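Local atomic coordinates of MtVAO615 (Myceliophthora thermophila, PDB entry 6F72), a protein that carries one bicovalently bound FAD and probably acts as an oxidoreductase whose reduced flavin reacts rapidly with molecular oxygen, its substrate being still unknown. Residues A[286-291]-A[550-555]. Sequence-based numbering, arbitrary orientation.
With FAD (flavin-adenine dinucleotide), chain E.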
ATOM      1  N   PHE A 286       4.659  13.423   7.688  1.00 19.42           N
ATOM      2  CA  PHE A 286       5.317  14.695   7.331  1.00 19.62           C
ATOM      3  C   PHE A 286       4.376  15.884   7.155  1.00 19.85           C
ATOM      4  O   PHE A 286       4.718  16.991   7.561  1.00 20.23           O
ATOM      5  CB  PHE A 286       6.201  14.539   6.090  1.00 19.33           C
ATOM      6  CG  PHE A 286       7.344  13.575   6.280  1.00 19.25           C
ATOM      7  CD1 PHE A 286       8.394  13.875   7.162  1.00 19.53           C
ATOM      8  CD2 PHE A 286       7.369  12.364   5.587  1.00 18.96           C
ATOM      9  CE1 PHE A 286       9.442  12.989   7.348  1.00 19.57           C
ATOM     10  CE2 PHE A 286       8.432  11.469   5.766  1.00 19.01           C
ATOM     11  CZ  PHE A 286       9.463  11.782   6.651  1.00 19.32           C
ATOM     12  N   ALA A 287       3.219  15.630   6.540  1.00 19.72           N
ATOM     13  CA  ALA A 287       2.232  16.656   6.171  1.00 20.02           C
ATOM     14  C   ALA A 287       0.966  15.984   5.638  1.00 19.87           C
ATOM     15  O   ALA A 287       0.982  14.795   5.286  1.00 19.52           O
ATOM     16  CB  ALA A 287       2.811  17.610   5.116  1.00 20.07           C
ATOM     17  N   VAL A 288      -0.117  16.757   5.558  1.00 20.19           N
ATOM     18  CA  VAL A 288      -1.351  16.280   4.953  1.00 20.18           C
ATOM     19  C   VAL A 288      -1.304  16.627   3.472  1.00 20.15           C
ATOM     20  O   VAL A 288      -1.231  17.810   3.109  1.00 20.46           O
ATOM     21  CB  VAL A 288      -2.604  16.895   5.630  1.00 20.66           C
ATOM     22  CG1 VAL A 288      -3.877  16.271   5.097  1.00 20.60           C
ATOM     23  CG2 VAL A 288      -2.538  16.718   7.136  1.00 20.85           C
ATOM     24  N   VAL A 289      -1.368  15.608   2.622  1.00 19.85           N
ATOM     25  CA  VAL A 289      -1.281  15.807   1.172  1.00 19.89           C
ATOM     26  C   VAL A 289      -2.676  16.034   0.599  1.00 20.24           C
ATOM     27  O   VAL A 289      -3.589  15.226   0.851  1.00 20.21           O
ATOM     28  CB  VAL A 289      -0.605  14.601   0.471  1.00 19.48           C
ATOM     29  CG1 VAL A 289      -0.877  14.589  -1.030  1.00 19.44           C
ATOM     30  CG2 VAL A 289       0.899  14.569   0.772  1.00 19.29           C
ATOM     31  N   LEU A 290      -2.823  17.117  -0.166  1.00 20.65           N
ATOM     32  CA  LEU A 290      -4.076  17.443  -0.857  1.00 21.15           C
ATOM     33  C   LEU A 290      -4.090  16.983  -2.306  1.00 21.18           C
ATOM     34  O   LEU A 290      -5.136  16.660  -2.859  1.00 21.31           O
ATOM     35  CB  LEU A 290      -4.355  18.941  -0.773  1.00 21.72           C
ATOM     36  CG  LEU A 290      -4.523  19.580   0.608  1.00 22.01           C
ATOM     37  CD1 LEU A 290      -4.480  21.093   0.448  1.00 22.59           C
ATOM     38  CD2 LEU A 290      -5.824  19.160   1.278  1.00 22.19           C
ATOM     39  N   SER A 291      -2.914  16.969  -2.928  1.00 21.21           N
ATOM     40  CA  SER A 291      -2.766  16.465  -4.285  1.00 21.38           C
ATOM     41  C   SER A 291      -1.304  16.180  -4.541  1.00 21.32           C
ATOM     42  O   SER A 291      -0.431  16.636  -3.788  1.00 21.25           O
ATOM     43  CB  SER A 291      -3.293  17.483  -5.320  1.00 21.89           C
ATOM     44  OG  SER A 291      -2.376  18.547  -5.525  1.00 22.08           O
ATOM     45  N   SER A 550       5.201  17.074  16.707  1.00 28.36           N
ATOM     46  CA  SER A 550       4.767  15.708  16.395  1.00 27.70           C
ATOM     47  C   SER A 550       3.244  15.567  16.447  1.00 27.53           C
ATOM     48  O   SER A 550       2.702  14.716  17.171  1.00 27.60           O
ATOM     49  CB  SER A 550       5.484  14.676  17.291  1.00 27.86           C
ATOM     50  OG  SER A 550       6.896  14.880  17.284  1.00 28.09           O
ATOM     51  N   VAL A 551       2.553  16.426  15.700  1.00 27.35           N
ATOM     52  CA  VAL A 551       1.098  16.292  15.573  1.00 27.12           C
ATOM     53  C   VAL A 551       0.735  15.082  14.721  1.00 26.33           C
ATOM     54  O   VAL A 551      -0.312  14.475  14.936  1.00 26.30           O
ATOM     55  CB  VAL A 551       0.301  17.618  15.227  1.00 27.59           C
ATOM     56  CG1 VAL A 551       1.163  18.869  15.218  1.00 28.03           C
ATOM     57  CG2 VAL A 551      -0.619  17.493  14.001  1.00 27.30           C
ATOM     58  N   PHE A 552       1.610  14.710  13.788  1.00 25.73           N
ATOM     59  CA  PHE A 552       1.347  13.537  12.983  1.00 25.12           C
ATOM     60  C   PHE A 552       2.056  12.305  13.539  1.00 24.83           C
ATOM     61  O   PHE A 552       3.267  12.309  13.740  1.00 24.80           O
ATOM     62  CB  PHE A 552       1.659  13.771  11.512  1.00 24.84           C
ATOM     63  CG  PHE A 552       0.988  14.993  10.935  1.00 25.22           C
ATOM     64  CD1 PHE A 552      -0.397  15.107  10.916  1.00 25.30           C
ATOM     65  CD2 PHE A 552       1.757  16.036  10.401  1.00 25.45           C
ATOM     66  CE1 PHE A 552      -1.009  16.238  10.388  1.00 25.71           C
ATOM     67  CE2 PHE A 552       1.153  17.168   9.861  1.00 25.75           C
ATOM     68  CZ  PHE A 552      -0.237  17.268   9.853  1.00 25.93           C
ATOM     69  N   TYR A 553       1.270  11.276  13.835  1.00 24.62           N
ATOM     70  CA  TYR A 553       1.804  10.002  14.302  1.00 24.18           C
ATOM     71  C   TYR A 553       1.252   8.863  13.454  1.00 23.63           C
ATOM     72  O   TYR A 553       0.039   8.767  13.242  1.00 23.59           O
ATOM     73  CB  TYR A 553       1.461   9.779  15.787  1.00 24.60           C
ATOM     74  CG  TYR A 553       1.632   8.329  16.204  1.00 24.61           C
ATOM     75  CD1 TYR A 553       2.874   7.850  16.629  1.00 24.59           C
ATOM     76  CD2 TYR A 553       0.569   7.424  16.106  1.00 24.44           C
ATOM     77  CE1 TYR A 553       3.041   6.516  16.980  1.00 24.69           C
ATOM     78  CE2 TYR A 553       0.722   6.087  16.457  1.00 24.44           C
ATOM     79  CZ  TYR A 553       1.966   5.644  16.886  1.00 24.56           C
ATOM     80  OH  TYR A 553       2.127   4.335  17.227  1.00 24.67           O
ATOM     81  N   VAL A 554       2.139   7.987  12.996  1.00 23.09           N
ATOM     82  CA  VAL A 554       1.751   6.673  12.466  1.00 22.67           C
ATOM     83  C   VAL A 554       2.712   5.640  13.053  1.00 22.64           C
ATOM     84  O   VAL A 554       3.905   5.935  13.225  1.00 22.90           O
ATOM     85  CB  VAL A 554       1.733   6.599  10.905  1.00 22.36           C
ATOM     86  CG1 VAL A 554       0.573   7.389  10.295  1.00 22.39           C
ATOM     87  CG2 VAL A 554       3.053   7.068  10.294  1.00 22.31           C
ATOM     88  N   LYS A 555       2.209   4.441  13.337  1.00 22.48           N
ATOM     89  CA  LYS A 555       3.027   3.323  13.807  1.00 22.44           C
ATOM     90  C   LYS A 555       4.041   2.991  12.716  1.00 22.11           C
ATOM     91  O   LYS A 555       3.680   2.911  11.531  1.00 21.91           O
ATOM     92  CB  LYS A 555       2.163   2.094  14.140  1.00 22.55           C
ATOM     93  CG  LYS A 555       2.922   0.905  14.754  1.00 22.75           C
ATOM     94  CD  LYS A 555       3.387   1.215  16.180  1.00 23.28           C
ATOM     95  CE  LYS A 555       4.106   0.050  16.852  1.00 23.52           C
ATOM     96  NZ  LYS A 555       3.223  -1.144  16.949  1.00 23.70           N
TER
HETATM   97  PA  FAD E 601      -4.497   4.469   3.648  1.00 27.71           P
HETATM   98  O1A FAD E 601      -4.563   3.377   4.685  1.00 29.18           O
HETATM   99  O2A FAD E 601      -5.690   5.380   3.563  1.00 28.96           O
HETATM  100  O5B FAD E 601      -3.166   5.329   3.911  1.00 27.29           O
HETATM  101  C5B FAD E 601      -1.916   4.713   4.224  1.00 25.55           C
HETATM  102  C4B FAD E 601      -1.009   5.657   5.006  1.00 24.27           C
HETATM  103  O4B FAD E 601      -0.813   6.861   4.261  1.00 24.31           O
HETATM  104  C3B FAD E 601      -1.555   6.082   6.355  1.00 23.62           C
HETATM  105  O3B FAD E 601      -0.431   6.201   7.238  1.00 22.80           O
HETATM  106  C2B FAD E 601      -2.156   7.457   6.116  1.00 23.16           C
HETATM  107  O2B FAD E 601      -2.098   8.277   7.285  1.00 22.94           O
HETATM  108  C1B FAD E 601      -1.276   8.001   5.003  1.00 23.87           C
HETATM  109  N9A FAD E 601      -1.967   8.903   4.051  1.00 23.54           N
HETATM  110  C8A FAD E 601      -2.792   8.513   3.055  1.00 23.37           C
HETATM  111  N7A FAD E 601      -3.222   9.584   2.342  1.00 23.09           N
HETATM  112  C5A FAD E 601      -2.657  10.677   2.881  1.00 23.16           C
HETATM  113  C6A FAD E 601      -2.691  12.131   2.608  1.00 22.71           C
HETATM  114  N6A FAD E 601      -3.449  12.604   1.595  1.00 22.98           N
HETATM  115  N1A FAD E 601      -1.963  12.948   3.404  1.00 22.39           N
HETATM  116  C2A FAD E 601      -1.210  12.480   4.424  1.00 23.03           C
HETATM  117  N3A FAD E 601      -1.128  11.160   4.724  1.00 23.47           N
HETATM  118  C4A FAD E 601      -1.818  10.229   4.003  1.00 23.16           C
HETATM  119  N1  FAD E 601       1.492  -1.468  -2.704  1.00 30.38           N
HETATM  120  C2  FAD E 601       2.343  -1.575  -3.755  1.00 30.63           C
HETATM  121  O2  FAD E 601       3.438  -0.965  -3.716  1.00 30.15           O
HETATM  122  N3  FAD E 601       2.043  -2.322  -4.841  1.00 31.27           N
HETATM  123  C4  FAD E 601       0.904  -3.021  -4.969  1.00 30.35           C
HETATM  124  O4  FAD E 601       0.670  -3.703  -5.992  1.00 30.68           O
HETATM  125  C4X FAD E 601      -0.079  -2.944  -3.866  1.00 29.87           C
HETATM  126  N5  FAD E 601      -1.257  -3.603  -3.918  1.00 29.64           N
HETATM  127  C5X FAD E 601      -2.159  -3.534  -2.897  1.00 28.29           C
HETATM  128  C6  FAD E 601      -3.386  -4.229  -2.975  1.00 25.79           C
HETATM  129  C7  FAD E 601      -4.302  -4.135  -1.904  1.00 25.45           C
HETATM  130  C7M FAD E 601      -5.612  -4.896  -2.003  1.00 26.35           C
HETATM  131  C8  FAD E 601      -3.980  -3.291  -0.696  1.00 24.56           C
HETATM  132  C8M FAD E 601      -4.937  -3.047   0.462  1.00 20.20           C
HETATM  133  C9  FAD E 601      -2.766  -2.614  -0.643  1.00 26.36           C
HETATM  134  C9A FAD E 601      -1.842  -2.701  -1.689  1.00 27.54           C
HETATM  135  N10 FAD E 601      -0.620  -1.989  -1.627  1.00 28.38           N
HETATM  136  C10 FAD E 601       0.293  -2.105  -2.696  1.00 29.56           C
HETATM  137  C1' FAD E 601      -0.284  -1.218  -0.432  1.00 27.94           C
HETATM  138  C2' FAD E 601      -0.363   0.278  -0.490  1.00 27.79           C
HETATM  139  O2' FAD E 601       0.753   0.742  -1.245  1.00 29.04           O
HETATM  140  C3' FAD E 601      -0.264   0.740   0.960  1.00 26.83           C
HETATM  141  O3' FAD E 601      -1.184   0.009   1.799  1.00 27.33           O
HETATM  142  C4' FAD E 601      -0.520   2.234   1.083  1.00 25.74           C
HETATM  143  O4' FAD E 601      -0.185   2.665   2.404  1.00 24.49           O
HETATM  144  C5' FAD E 601      -1.958   2.596   0.709  1.00 26.27           C
HETATM  145  O5' FAD E 601      -2.216   3.974   0.924  1.00 27.08           O
HETATM  146  P   FAD E 601      -3.731   4.508   0.901  1.00 26.78           P
HETATM  147  O1P FAD E 601      -4.413   3.969  -0.324  1.00 24.13           O
HETATM  148  O2P FAD E 601      -3.637   5.992   1.174  1.00 27.14           O
HETATM  149  O3P FAD E 601      -4.346   3.781   2.205  1.00 27.06           O
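Phe552 is the residue of the loop 550-555 that touches 286-291, meeting the backbone of Phe286 and Ala287 and the side chain of Val288 without any polar bond. Just before it, Val551 lays CG2 over one face of the Phe552 ring, 3.8 Å above the plane and offset toward the rim. The Phe552 backbone N is hydrogen-bonded to Asp547 and its O to Lys543, which probably helps to hold the backbone here in place. With CG anti to the carbonyl carbon (chi1 -53°), the ring extends toward Ala287 and Val288. Val288 CG2 sits against CZ and CE1 of the Phe552 ring, each 3.6 Å away, the two side chains crossing at about a right angle, while Phe552 CE2 approaches Ala287 CA at 3.9 Å; both approaches are oblique to the ring. Replacing Phe552 with an alanine is likely to leave Val288 CG2 without the ring carbons it packs on and to open a gap beside the Ala287 backbone. Farther along, Val554 turns to the cofactor: its CG1 is 3.4 Å from FAD O3B, at the adenosine ribose. The adenine is read by the strand itself. Val289 N donates to FAD N1A (2.8 Å), and FAD N6A donates to Val289 O (2.7 Å), two nearly straight bonds that use the Watson-Crick edge of the adenine. This is the adenosine end of the FAD site: strand backbone within the PCMH-type FAD-binding region binds the base, and the berberine-like region packs alongside through Phe552 and Val554.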